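Local structure of PAN2-PAN3 deadenylation complex catalytic subunit pan2 (Neurospora crassa, 4CZW) at residues Q229-G234 with V301-G306; A265-C270 with I292-D297; F140-I145 with T203-L208; S52-M57 with G86-M91. The protein probably shortens mRNA poly(A) tails as the catalytic subunit of the PAN complex, this fragment comprising its presumably inactive ubiquitin-protease-like domain and its exoribonuclease domain. All blocks are in the same frame, centred on the assembly; numbering follows the deposited sequence.

Interaction 1 of 4, residues Q229-G234 with V301-G306; sequences QVLKAG and VYCYEG
Lys232 carries the polar side of the contact with Val301 and Tyr302. Its ammonium donates a hydrogen bond from NZ to Val301 O (2.5 Å, a length that is uncertain at this resolution), somewhat bent at the oxygen and tilted 28° from the carbonyl plane. Before reaching that point the methylenes pass alongside the same oxygen. The chain is extended through its first three torsions and bends only at the last, which turns the ammonium across toward the strand. Glu236 adds a carboxylate: its OE2 forms a salt bridge with Lys232 NZ and also accepts a hydrogen bond from Val301 N.

A cation-pi interaction accompanies these bonds. Lys232 NZ stands 4.5 Å from the centroid of the Tyr302 ring, 31° off the normal and therefore off-centre; its nearest ring atom is Tyr302 CD1.

The apolar part is carried by the adjacent residue, Leu231. Leu231 CD2 meets Cys303 SG at 3.7 Å, both groups being buried, and the thiol is swung anti to its backbone N to face the helix.

In the pseudo-UCH domain, the axes of helix segment 229-234 and strand segment 301-305 run nearly antiparallel (162°) and approach to 7.6 Å, the helix packing on the edge of the mixed sheet, where strand 300-305 pairs with 291-297. A buried leucine-thiol contact is bordered by a lysine that shares its charge among a carbonyl, a carboxylate and a ring, an environment likely to keep the ammonium protonated.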
loop_
_atom_site.group_PDB
_atom_site.type_symbol
_atom_site.label_atom_id
_atom_site.label_comp_id
_atom_site.label_asym_id
_atom_site.label_seq_id
_atom_site.Cartn_x
_atom_site.Cartn_y
_atom_site.Cartn_z
ATOM N N GLN A 229 -5.939 25.760 -17.349
ATOM C CA GLN A 229 -5.618 27.084 -16.829
ATOM C C GLN A 229 -5.404 27.050 -15.320
ATOM O O GLN A 229 -4.531 27.739 -14.791
ATOM C CB GLN A 229 -6.726 28.077 -17.183
ATOM C CG GLN A 229 -6.841 28.378 -18.668
ATOM C CD GLN A 229 -8.117 29.119 -19.015
ATOM O OE1 GLN A 229 -9.050 29.181 -18.213
ATOM N NE2 GLN A 229 -8.165 29.687 -20.215
ATOM N N VAL A 230 -6.209 26.249 -14.631
ATOM C CA VAL A 230 -6.103 26.108 -13.183
ATOM C C VAL A 230 -4.804 25.397 -12.808
ATOM O O VAL A 230 -4.140 25.762 -11.836
ATOM C CB VAL A 230 -7.312 25.341 -12.603
ATOM C CG1 VAL A 230 -7.108 25.041 -11.128
ATOM C CG2 VAL A 230 -8.590 26.138 -12.815
ATOM N N LEU A 231 -4.442 24.388 -13.595
ATOM C CA LEU A 231 -3.193 23.662 -13.390
ATOM C C LEU A 231 -1.986 24.571 -13.611
ATOM O O LEU A 231 -1.038 24.561 -12.825
ATOM C CB LEU A 231 -3.118 22.452 -14.322
ATOM C CG LEU A 231 -1.801 21.673 -14.317
ATOM C CD1 LEU A 231 -1.474 21.179 -12.918
ATOM C CD2 LEU A 231 -1.861 20.514 -15.296
ATOM N N LYS A 232 -2.031 25.350 -14.687
ATOM C CA LYS A 232 -0.958 26.283 -15.013
ATOM C C LYS A 232 -0.775 27.327 -13.917
ATOM O O LYS A 232 0.350 27.659 -13.541
ATOM C CB LYS A 232 -1.239 26.972 -16.351
ATOM C CG LYS A 232 -0.303 28.130 -16.660
ATOM C CD LYS A 232 -0.634 28.773 -17.996
ATOM C CE LYS A 232 0.249 29.982 -18.255
ATOM N NZ LYS A 232 1.697 29.638 -18.202
ATOM N N ALA A 233 -1.891 27.835 -13.403
ATOM C CA ALA A 233 -1.863 28.846 -12.353
ATOM C C ALA A 233 -1.298 28.280 -11.054
ATOM O O ALA A 233 -0.688 29.002 -10.265
ATOM C CB ALA A 233 -3.256 29.407 -12.125
ATOM N N GLY A 234 -1.505 26.985 -10.840
ATOM C CA GLY A 234 -1.025 26.328 -9.639
ATOM C C GLY A 234 0.472 26.093 -9.657
ATOM O O GLY A 234 1.158 26.338 -8.665
ATOM N N VAL A 301 4.960 27.355 -17.903
ATOM C CA VAL A 301 4.257 26.100 -18.131
ATOM C C VAL A 301 2.961 26.333 -18.900
ATOM O O VAL A 301 2.170 27.207 -18.549
ATOM C CB VAL A 301 3.947 25.380 -16.801
ATOM C CG1 VAL A 301 2.846 24.351 -16.988
ATOM C CG2 VAL A 301 5.203 24.732 -16.245
ATOM N N TYR A 302 2.754 25.552 -19.956
ATOM C CA TYR A 302 1.550 25.665 -20.769
ATOM C C TYR A 302 0.826 24.325 -20.852
ATOM O O TYR A 302 1.397 23.328 -21.292
ATOM C CB TYR A 302 1.899 26.171 -22.169
ATOM C CG TYR A 302 2.735 27.430 -22.163
ATOM C CD1 TYR A 302 2.140 28.682 -22.083
ATOM C CD2 TYR A 302 4.122 27.366 -22.230
ATOM C CE1 TYR A 302 2.901 29.835 -22.074
ATOM C CE2 TYR A 302 4.891 28.514 -22.221
ATOM C CZ TYR A 302 4.275 29.746 -22.142
ATOM O OH TYR A 302 5.037 30.892 -22.134
ATOM N N CYS A 303 -0.434 24.308 -20.429
ATOM C CA CYS A 303 -1.213 23.075 -20.404
ATOM C C CYS A 303 -2.365 23.115 -21.406
ATOM O O CYS A 303 -3.010 24.148 -21.586
ATOM C CB CYS A 303 -1.751 22.816 -18.997
ATOM S SG CYS A 303 -2.611 21.238 -18.806
ATOM N N TYR A 304 -2.619 21.982 -22.055
ATOM C CA TYR A 304 -3.683 21.894 -23.049
ATOM C C TYR A 304 -4.542 20.650 -22.840
ATOM O O TYR A 304 -4.078 19.645 -22.303
ATOM C CB TYR A 304 -3.097 21.895 -24.462
ATOM C CG TYR A 304 -2.164 23.053 -24.731
ATOM C CD1 TYR A 304 -2.659 24.306 -25.068
ATOM C CD2 TYR A 304 -0.787 22.892 -24.647
ATOM C CE1 TYR A 304 -1.808 25.368 -25.313
ATOM C CE2 TYR A 304 0.069 23.948 -24.890
ATOM C CZ TYR A 304 -0.445 25.182 -25.223
ATOM O OH TYR A 304 0.406 26.235 -25.467
ATOM N N GLU A 305 -5.797 20.727 -23.273
ATOM C CA GLU A 305 -6.734 19.621 -23.115
ATOM C C GLU A 305 -7.744 19.589 -24.258
ATOM O O GLU A 305 -7.899 20.569 -24.986
ATOM C CB GLU A 305 -7.465 19.730 -21.775
ATOM C CG GLU A 305 -8.391 20.931 -21.677
ATOM C CD GLU A 305 -9.009 21.085 -20.301
ATOM O OE1 GLU A 305 -8.261 21.354 -19.339
ATOM O OE2 GLU A 305 -10.244 20.937 -20.183
ATOM N N GLY A 306 -8.424 18.456 -24.410
ATOM C CA GLY A 306 -9.453 18.307 -25.422
ATOM C C GLY A 306 -8.933 18.422 -26.842
ATOM O O GLY A 306 -7.839 17.952 -27.153
#

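Interaction 2 of 4, residues A265-C270 with I292-D297; sequences AVLALC and IGIIVD
Leu267 meets Ile292 and Ile294 inside the curled mixed sheet of the USP-like fold, where strands 266-270 and 291-297 are not neighbours but are separated by strands 385-394 and 321-334. The backbones stay far apart, the closest CA atoms, those of Leu267 and Ile294, being 11.0 Å from each other. The curl of the sheet probably lets Leu267, Ile292 and Ile294 face one another, and the contact is made by methyl groups alone, with no hydrogen bond between the segments.

The packed part is small and fully buried. Leu267 CD2 faces the ends of both isoleucines, the looser approach being to Ile292 CD1 at 4.3 Å. Around it Leu231 of helix 227-235 touches Ile292, Ile294 and Leu269, while Phe392 lies against Leu267 and Leu269 from the intervening strand 385-394.

Toward the far end of 291-297 this packing gives way to partly exposed Val296 and Asp297, which do not touch 265-270. With CG1 of Ile294 anti to its carbonyl carbon (chi1 -56°), the two side chains reach out tip to tip, bringing Leu267 CD2 and Ile294 CD1 to 3.9 Å.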
loop_
_atom_site.group_PDB
_atom_site.type_symbol
_atom_site.label_atom_id
_atom_site.label_comp_id
_atom_site.label_asym_id
_atom_site.label_seq_id
_atom_site.Cartn_x
_atom_site.Cartn_y
_atom_site.Cartn_z
ATOM N N ALA A 265 7.312 13.023 -13.591
ATOM C CA ALA A 265 6.678 11.964 -14.368
ATOM C C ALA A 265 5.350 11.571 -13.731
ATOM O O ALA A 265 4.402 11.198 -14.421
ATOM C CB ALA A 265 7.598 10.761 -14.479
ATOM N N VAL A 266 5.297 11.654 -12.405
ATOM C CA VAL A 266 4.059 11.442 -11.664
ATOM C C VAL A 266 3.546 12.778 -11.138
ATOM O O VAL A 266 4.201 13.425 -10.319
ATOM C CB VAL A 266 4.254 10.464 -10.491
ATOM C CG1 VAL A 266 2.975 10.356 -9.674
ATOM C CG2 VAL A 266 4.683 9.100 -11.002
ATOM N N LEU A 267 2.376 13.188 -11.612
ATOM C CA LEU A 267 1.840 14.502 -11.278
ATOM C C LEU A 267 0.689 14.422 -10.278
ATOM O O LEU A 267 -0.465 14.224 -10.659
ATOM C CB LEU A 267 1.379 15.219 -12.549
ATOM C CG LEU A 267 0.970 16.686 -12.405
ATOM C CD1 LEU A 267 2.140 17.524 -11.915
ATOM C CD2 LEU A 267 0.435 17.226 -13.723
ATOM N N ALA A 268 1.012 14.579 -8.998
ATOM C CA ALA A 268 0.000 14.602 -7.947
ATOM C C ALA A 268 -0.505 16.026 -7.731
ATOM O O ALA A 268 0.287 16.962 -7.621
ATOM C CB ALA A 268 0.559 14.031 -6.654
ATOM N N LEU A 269 -1.823 16.185 -7.668
ATOM C CA LEU A 269 -2.423 17.513 -7.582
ATOM C C LEU A 269 -3.461 17.625 -6.468
ATOM O O LEU A 269 -4.370 16.802 -6.367
ATOM C CB LEU A 269 -3.068 17.883 -8.919
ATOM C CG LEU A 269 -2.156 17.910 -10.147
ATOM C CD1 LEU A 269 -2.965 18.166 -11.408
ATOM C CD2 LEU A 269 -1.065 18.957 -9.981
ATOM N N CYS A 270 -3.320 18.656 -5.640
ATOM C CA CYS A 270 -4.320 18.969 -4.625
ATOM C C CYS A 270 -5.278 20.032 -5.151
ATOM O O CYS A 270 -4.851 21.091 -5.608
ATOM C CB CYS A 270 -3.656 19.442 -3.330
ATOM S SG CYS A 270 -2.771 18.150 -2.432
ATOM N N ILE A 292 -4.049 15.331 -20.538
ATOM C CA ILE A 292 -3.519 16.686 -20.663
ATOM C C ILE A 292 -2.120 16.682 -21.269
ATOM O O ILE A 292 -1.401 15.686 -21.194
ATOM C CB ILE A 292 -3.463 17.409 -19.300
ATOM C CG1 ILE A 292 -2.599 16.624 -18.311
ATOM C CG2 ILE A 292 -4.860 17.617 -18.742
ATOM C CD1 ILE A 292 -2.479 17.279 -16.952
ATOM N N GLY A 293 -1.745 17.804 -21.873
ATOM C CA GLY A 293 -0.408 17.975 -22.408
ATOM C C GLY A 293 0.226 19.227 -21.837
ATOM O O GLY A 293 -0.391 20.291 -21.833
ATOM N N ILE A 294 1.457 19.104 -21.348
ATOM C CA ILE A 294 2.124 20.224 -20.693
ATOM C C ILE A 294 3.416 20.635 -21.402
ATOM O O ILE A 294 4.255 19.794 -21.729
ATOM C CB ILE A 294 2.437 19.898 -19.219
ATOM C CG1 ILE A 294 1.156 19.511 -18.475
ATOM C CG2 ILE A 294 3.102 21.084 -18.540
ATOM C CD1 ILE A 294 1.364 19.197 -17.008
ATOM N N ILE A 295 3.559 21.937 -21.638
ATOM C CA ILE A 295 4.752 22.493 -22.269
ATOM C C ILE A 295 5.568 23.325 -21.283
ATOM O O ILE A 295 5.052 24.270 -20.691
ATOM C CB ILE A 295 4.399 23.384 -23.483
ATOM C CG1 ILE A 295 3.416 22.681 -24.420
ATOM C CG2 ILE A 295 5.660 23.775 -24.234
ATOM C CD1 ILE A 295 3.395 23.262 -25.821
ATOM N N VAL A 296 6.839 22.975 -21.108
ATOM C CA VAL A 296 7.737 23.782 -20.286
ATOM C C VAL A 296 8.693 24.575 -21.171
ATOM O O VAL A 296 9.591 24.006 -21.793
ATOM C CB VAL A 296 8.553 22.922 -19.301
ATOM C CG1 VAL A 296 9.538 23.794 -18.534
ATOM C CG2 VAL A 296 7.628 22.186 -18.344
ATOM N N ASP A 297 8.497 25.890 -21.225
ATOM C CA ASP A 297 9.306 26.746 -22.087
ATOM C C ASP A 297 9.728 28.038 -21.391
ATOM O O ASP A 297 8.887 28.869 -21.044
ATOM C CB ASP A 297 8.545 27.075 -23.373
ATOM C CG ASP A 297 9.373 27.890 -24.347
ATOM O OD1 ASP A 297 10.610 27.727 -24.360
ATOM O OD2 ASP A 297 8.783 28.693 -25.103
#

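Interaction 3 of 4, residues F140-I145 with T203-L208; sequences FLFDKI and TFVNKL
Phe142, within helix 130-149, comes closest by backbone to Phe204, their CA atoms lying 6.2 Å apart where the loop leading into strand 206-207 passes the helix. The first side-chain contact is between Phe142 CB and Phe204 CB, 3.9 Å apart.

The Phe204 ring then lies along the helix surface. One of its faces receives both Phe142 O and the CA of Asp143, the latter making a CH-pi contact 4.0 Å from the Phe204 centroid and only 16° off the ring normal. Phe204 CG sits anti to the carbonyl carbon (chi1 -68°), which folds the ring back against the helix. The Asp143 side chain crosses it obliquely, carboxylate and ring planes 34° apart, with OD1 nearest to CE2 of the ring.

Val205 takes the other aromatic. Its CG2 lies over one face of the Phe142 ring, 4.1 Å from CG of Phe142, and the two side chains cross at about a right angle. No hydrogen bond joins the segments.

In a USP-like hand, this is consistent with a junction between the helical thumb and the palm sheet. Helix 130-149 packs on helix 81-94 through Leu141 and Ile145, whereas 203-208, just after strand 196-201 of the zinc-bearing fingers, contains the short strand 206-207, which pairs in parallel with strand 266-270.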
loop_
_atom_site.group_PDB
_atom_site.type_symbol
_atom_site.label_atom_id
_atom_site.label_comp_id
_atom_site.label_asym_id
_atom_site.label_seq_id
_atom_site.Cartn_x
_atom_site.Cartn_y
_atom_site.Cartn_z
ATOM N N PHE A 140 3.119 14.162 2.594
ATOM C CA PHE A 140 3.976 13.468 3.549
ATOM C C PHE A 140 4.588 12.208 2.943
ATOM O O PHE A 140 5.779 11.946 3.110
ATOM C CB PHE A 140 3.186 13.111 4.812
ATOM C CG PHE A 140 4.027 12.529 5.913
ATOM C CD1 PHE A 140 4.777 13.350 6.738
ATOM C CD2 PHE A 140 4.058 11.161 6.132
ATOM C CE1 PHE A 140 5.548 12.819 7.754
ATOM C CE2 PHE A 140 4.828 10.624 7.148
ATOM C CZ PHE A 140 5.573 11.455 7.960
ATOM N N LEU A 141 3.769 11.432 2.238
ATOM C CA LEU A 141 4.231 10.189 1.629
ATOM C C LEU A 141 5.238 10.436 0.512
ATOM O O LEU A 141 6.303 9.822 0.490
ATOM C CB LEU A 141 3.048 9.382 1.088
ATOM C CG LEU A 141 2.334 8.480 2.096
ATOM C CD1 LEU A 141 1.224 7.694 1.419
ATOM C CD2 LEU A 141 3.329 7.543 2.760
ATOM N N PHE A 142 4.898 11.333 -0.409
ATOM C CA PHE A 142 5.771 11.651 -1.535
ATOM C C PHE A 142 7.142 12.135 -1.073
ATOM O O PHE A 142 8.151 11.879 -1.730
ATOM C CB PHE A 142 5.122 12.704 -2.436
ATOM C CG PHE A 142 4.272 12.124 -3.530
ATOM C CD1 PHE A 142 3.143 11.382 -3.229
ATOM C CD2 PHE A 142 4.600 12.327 -4.861
ATOM C CE1 PHE A 142 2.359 10.847 -4.233
ATOM C CE2 PHE A 142 3.820 11.795 -5.869
ATOM C CZ PHE A 142 2.698 11.054 -5.555
ATOM N N ASP A 143 7.173 12.827 0.060
ATOM C CA ASP A 143 8.425 13.310 0.627
ATOM C C ASP A 143 9.211 12.171 1.267
ATOM O O ASP A 143 10.418 12.048 1.068
ATOM C CB ASP A 143 8.160 14.410 1.657
ATOM C CG ASP A 143 9.435 14.942 2.283
ATOM O OD1 ASP A 143 10.479 14.950 1.596
ATOM O OD2 ASP A 143 9.394 15.353 3.462
ATOM N N LYS A 144 8.516 11.336 2.032
ATOM C CA LYS A 144 9.158 10.249 2.760
ATOM C C LYS A 144 9.692 9.159 1.835
ATOM O O LYS A 144 10.821 8.699 2.000
ATOM C CB LYS A 144 8.185 9.643 3.775
ATOM C CG LYS A 144 7.987 10.496 5.017
ATOM C CD LYS A 144 9.295 10.666 5.772
ATOM C CE LYS A 144 9.123 11.531 7.010
ATOM N NZ LYS A 144 10.415 11.713 7.732
ATOM N N ILE A 145 8.886 8.748 0.864
ATOM C CA ILE A 145 9.290 7.676 -0.039
ATOM C C ILE A 145 10.377 8.138 -1.004
ATOM O O ILE A 145 11.085 7.321 -1.589
ATOM C CB ILE A 145 8.095 7.125 -0.846
ATOM C CG1 ILE A 145 7.614 8.151 -1.876
ATOM C CG2 ILE A 145 6.967 6.717 0.088
ATOM C CD1 ILE A 145 6.494 7.648 -2.758
ATOM N N THR A 203 9.328 20.892 -4.547
ATOM C CA THR A 203 7.911 20.597 -4.718
ATOM C C THR A 203 7.665 19.138 -5.090
ATOM O O THR A 203 8.071 18.685 -6.160
ATOM C CB THR A 203 7.279 21.496 -5.797
ATOM O OG1 THR A 203 7.438 22.871 -5.429
ATOM C CG2 THR A 203 5.800 21.182 -5.953
ATOM N N PHE A 204 7.000 18.408 -4.202
ATOM C CA PHE A 204 6.603 17.032 -4.481
ATOM C C PHE A 204 5.164 16.982 -4.982
ATOM O O PHE A 204 4.852 16.277 -5.943
ATOM C CB PHE A 204 6.754 16.153 -3.237
ATOM C CG PHE A 204 8.178 15.930 -2.816
ATOM C CD1 PHE A 204 9.007 15.097 -3.549
ATOM C CD2 PHE A 204 8.684 16.541 -1.681
ATOM C CE1 PHE A 204 10.317 14.884 -3.161
ATOM C CE2 PHE A 204 9.993 16.332 -1.289
ATOM C CZ PHE A 204 10.810 15.503 -2.031
ATOM N N VAL A 205 4.292 17.736 -4.320
ATOM C CA VAL A 205 2.880 17.786 -4.680
ATOM C C VAL A 205 2.439 19.224 -4.934
ATOM O O VAL A 205 2.667 20.106 -4.107
ATOM C CB VAL A 205 1.995 17.168 -3.580
ATOM C CG1 VAL A 205 0.528 17.243 -3.972
ATOM C CG2 VAL A 205 2.406 15.727 -3.312
ATOM N N ASN A 206 1.809 19.457 -6.081
ATOM C CA ASN A 206 1.353 20.794 -6.440
ATOM C C ASN A 206 -0.088 21.061 -6.019
ATOM O O ASN A 206 -0.867 20.132 -5.803
ATOM C CB ASN A 206 1.500 21.016 -7.944
ATOM C CG ASN A 206 2.946 21.163 -8.370
ATOM O OD1 ASN A 206 3.584 20.200 -8.796
ATOM N ND2 ASN A 206 3.473 22.376 -8.254
ATOM N N LYS A 207 -0.432 22.340 -5.899
ATOM C CA LYS A 207 -1.777 22.746 -5.505
ATOM C C LYS A 207 -2.440 23.567 -6.605
ATOM O O LYS A 207 -1.815 24.448 -7.192
ATOM C CB LYS A 207 -1.736 23.552 -4.206
ATOM C CG LYS A 207 -1.071 22.840 -3.042
ATOM C CD LYS A 207 -1.049 23.723 -1.804
ATOM C CE LYS A 207 -0.355 23.036 -0.640
ATOM N NZ LYS A 207 -0.327 23.899 0.574
ATOM N N LEU A 208 -3.707 23.276 -6.879
ATOM C CA LEU A 208 -4.455 24.014 -7.890
ATOM C C LEU A 208 -4.734 25.440 -7.423
ATOM O O LEU A 208 -4.787 25.711 -6.224
ATOM C CB LEU A 208 -5.767 23.300 -8.221
ATOM C CG LEU A 208 -5.649 21.913 -8.857
ATOM C CD1 LEU A 208 -7.016 21.399 -9.283
ATOM C CD2 LEU A 208 -4.688 21.937 -10.035
#

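Interaction 4 of 4, residues S52-M57 with G86-M91; sequences SLLQVM and GYVFDM
Val88 is the first residue of 86-91 to meet the helix holding 52-57; it directs its side chain toward that helix, and its CG1 lies 4.4 Å from Leu54 CD1, a loose methyl contact that Ala102 flanks by touching both residues.

Phe89 follows and makes the largest share of the contact. Its CG stands anti to the carbonyl carbon (chi1 -69°), and the far end of the ring extends across the gap between the helices. There CE1 of Phe89 comes within 3.6 Å of Leu54 O, while CZ reaches CB of Met57 (selenomethionine) at 3.9 Å, both approaching the ring obliquely. The His58 ring meets the same phenyl group with planes about 50° apart.

These helices, 51-58 and 81-94, belong to the helical part of the pseudo-UCH domain, comparable to the thumb of ubiquitin-specific proteases. The two segments cross at -74° with axes 10.5 Å apart, a distance that Phe89 bridges alongside the Leu54-Val88 pair. Helix 81-94 also carries Cys83, which binds a zinc ion with His70, Cys75 and Cys80; the ion is about 12 Å from the Phe89 side chain.

Beyond Phe89, helix 81-94 borders the nuclease domain, Asp90 OD2 making weak hydrogen bonds to Trp537 and Asn541 and Met91 (selenomethionine) touching Asn559 and Gln561.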
loop_
_atom_site.group_PDB
_atom_site.type_symbol
_atom_site.label_atom_id
_atom_site.label_comp_id
_atom_site.label_asym_id
_atom_site.label_seq_id
_atom_site.Cartn_x
_atom_site.Cartn_y
_atom_site.Cartn_z
ATOM N N SER A 52 -8.182 5.373 0.034
ATOM C CA SER A 52 -8.422 5.948 -1.285
ATOM C C SER A 52 -7.117 6.359 -1.957
ATOM O O SER A 52 -6.936 6.157 -3.157
ATOM C CB SER A 52 -9.357 7.153 -1.184
ATOM O OG SER A 52 -10.565 6.804 -0.535
ATOM N N LEU A 53 -6.212 6.936 -1.172
ATOM C CA LEU A 53 -4.918 7.370 -1.684
ATOM C C LEU A 53 -4.055 6.177 -2.076
ATOM O O LEU A 53 -3.387 6.197 -3.109
ATOM C CB LEU A 53 -4.191 8.228 -0.648
ATOM C CG LEU A 53 -2.776 8.669 -1.026
ATOM C CD1 LEU A 53 -2.790 9.486 -2.307
ATOM C CD2 LEU A 53 -2.136 9.456 0.104
ATOM N N LEU A 54 -4.076 5.140 -1.245
ATOM C CA LEU A 54 -3.304 3.930 -1.503
ATOM C C LEU A 54 -3.749 3.252 -2.794
ATOM O O LEU A 54 -2.927 2.726 -3.544
ATOM C CB LEU A 54 -3.425 2.957 -0.326
ATOM C CG LEU A 54 -2.798 3.404 0.997
ATOM C CD1 LEU A 54 -3.082 2.393 2.096
ATOM C CD2 LEU A 54 -1.300 3.618 0.837
ATOM N N GLN A 55 -5.056 3.270 -3.048
ATOM C CA GLN A 55 -5.610 2.683 -4.263
ATOM C C GLN A 55 -5.137 3.438 -5.498
ATOM O O GLN A 55 -4.661 2.839 -6.461
ATOM C CB GLN A 55 -7.141 2.679 -4.213
ATOM C CG GLN A 55 -7.742 1.769 -3.152
ATOM C CD GLN A 55 -7.728 0.303 -3.547
ATOM O OE1 GLN A 55 -7.150 -0.074 -4.566
ATOM N NE2 GLN A 55 -8.371 -0.531 -2.739
ATOM N N VAL A 56 -5.274 4.761 -5.457
ATOM C CA VAL A 56 -4.892 5.617 -6.573
ATOM C C VAL A 56 -3.405 5.478 -6.899
ATOM O O VAL A 56 -3.020 5.407 -8.066
ATOM C CB VAL A 56 -5.219 7.096 -6.276
ATOM C CG1 VAL A 56 -4.687 7.991 -7.373
ATOM C CG2 VAL A 56 -6.720 7.285 -6.124
HETATM N N MSE A 57 -2.577 5.423 -5.860
HETATM C CA MSE A 57 -1.139 5.259 -6.037
HETATM C C MSE A 57 -0.789 3.882 -6.594
HETATM O O MSE A 57 0.142 3.745 -7.388
HETATM C CB MSE A 57 -0.406 5.481 -4.713
HETATM C CG MSE A 57 -0.463 6.906 -4.192
HETATM SE SE MSE A 57 0.522 7.114 -2.523
HETATM C CE MSE A 57 2.298 6.632 -3.164
ATOM N N GLY A 86 5.230 -1.027 -0.725
ATOM C CA GLY A 86 5.462 -2.177 -1.577
ATOM C C GLY A 86 4.658 -3.378 -1.121
ATOM O O GLY A 86 4.139 -4.135 -1.942
ATOM N N TYR A 87 4.550 -3.546 0.193
ATOM C CA TYR A 87 3.794 -4.653 0.772
ATOM C C TYR A 87 2.312 -4.536 0.433
ATOM O O TYR A 87 1.679 -5.512 0.032
ATOM C CB TYR A 87 3.979 -4.700 2.291
ATOM C CG TYR A 87 5.418 -4.830 2.743
ATOM C CD1 TYR A 87 6.373 -5.434 1.933
ATOM C CD2 TYR A 87 5.820 -4.348 3.982
ATOM C CE1 TYR A 87 7.688 -5.552 2.346
ATOM C CE2 TYR A 87 7.132 -4.463 4.401
ATOM C CZ TYR A 87 8.061 -5.065 3.580
ATOM O OH TYR A 87 9.368 -5.179 3.997
ATOM N N VAL A 88 1.767 -3.334 0.597
ATOM C CA VAL A 88 0.361 -3.079 0.310
ATOM C C VAL A 88 0.065 -3.244 -1.177
ATOM O O VAL A 88 -0.935 -3.854 -1.556
ATOM C CB VAL A 88 -0.060 -1.666 0.762
ATOM C CG1 VAL A 88 -1.503 -1.387 0.375
ATOM C CG2 VAL A 88 0.128 -1.516 2.263
ATOM N N PHE A 89 0.946 -2.705 -2.015
ATOM C CA PHE A 89 0.799 -2.825 -3.463
ATOM C C PHE A 89 0.865 -4.284 -3.894
ATOM O O PHE A 89 0.153 -4.707 -4.806
ATOM C CB PHE A 89 1.880 -2.019 -4.187
ATOM C CG PHE A 89 1.725 -0.530 -4.050
ATOM C CD1 PHE A 89 0.553 0.020 -3.557
ATOM C CD2 PHE A 89 2.752 0.319 -4.423
ATOM C CE1 PHE A 89 0.411 1.388 -3.433
ATOM C CE2 PHE A 89 2.617 1.688 -4.303
ATOM C CZ PHE A 89 1.444 2.224 -3.809
ATOM N N ASP A 90 1.725 -5.046 -3.228
ATOM C CA ASP A 90 1.889 -6.462 -3.524
ATOM C C ASP A 90 0.624 -7.234 -3.168
ATOM O O ASP A 90 0.224 -8.151 -3.882
ATOM C CB ASP A 90 3.090 -7.031 -2.766
ATOM C CG ASP A 90 3.556 -8.358 -3.324
ATOM O OD1 ASP A 90 3.325 -8.611 -4.526
ATOM O OD2 ASP A 90 4.159 -9.144 -2.563
HETATM N N MSE A 91 -0.008 -6.851 -2.062
HETATM C CA MSE A 91 -1.240 -7.499 -1.628
HETATM C C MSE A 91 -2.389 -7.206 -2.587
HETATM O O MSE A 91 -3.235 -8.064 -2.831
HETATM C CB MSE A 91 -1.614 -7.054 -0.213
HETATM C CG MSE A 91 -0.672 -7.558 0.865
HETATM SE SE MSE A 91 -1.329 -7.203 2.666
HETATM C CE MSE A 91 -1.386 -5.256 2.610
#

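From the N terminus, interaction 4 closes first, a loop of 28 residues that includes the zinc site of His70 and three cysteines and joins two helices of the thumb-like region. Interaction 3, next in series, closes a loop of 57 residues, fastening helix 130-149 to the entry of strand 206-207; Leu141 links it to interaction 4 by packing on Leu53 and Met57. Interaction 1 then closes a loop of 66 residues, within which interaction 2 closes a shorter one of 21. Strands 291-297 and 300-305 pair antiparallel, bonding interactions 1 and 2 together, while the backbone of Cys270 bonds to that of Asn206 and Leu208, connecting interactions 2 and 3. No contacts cross along the chain.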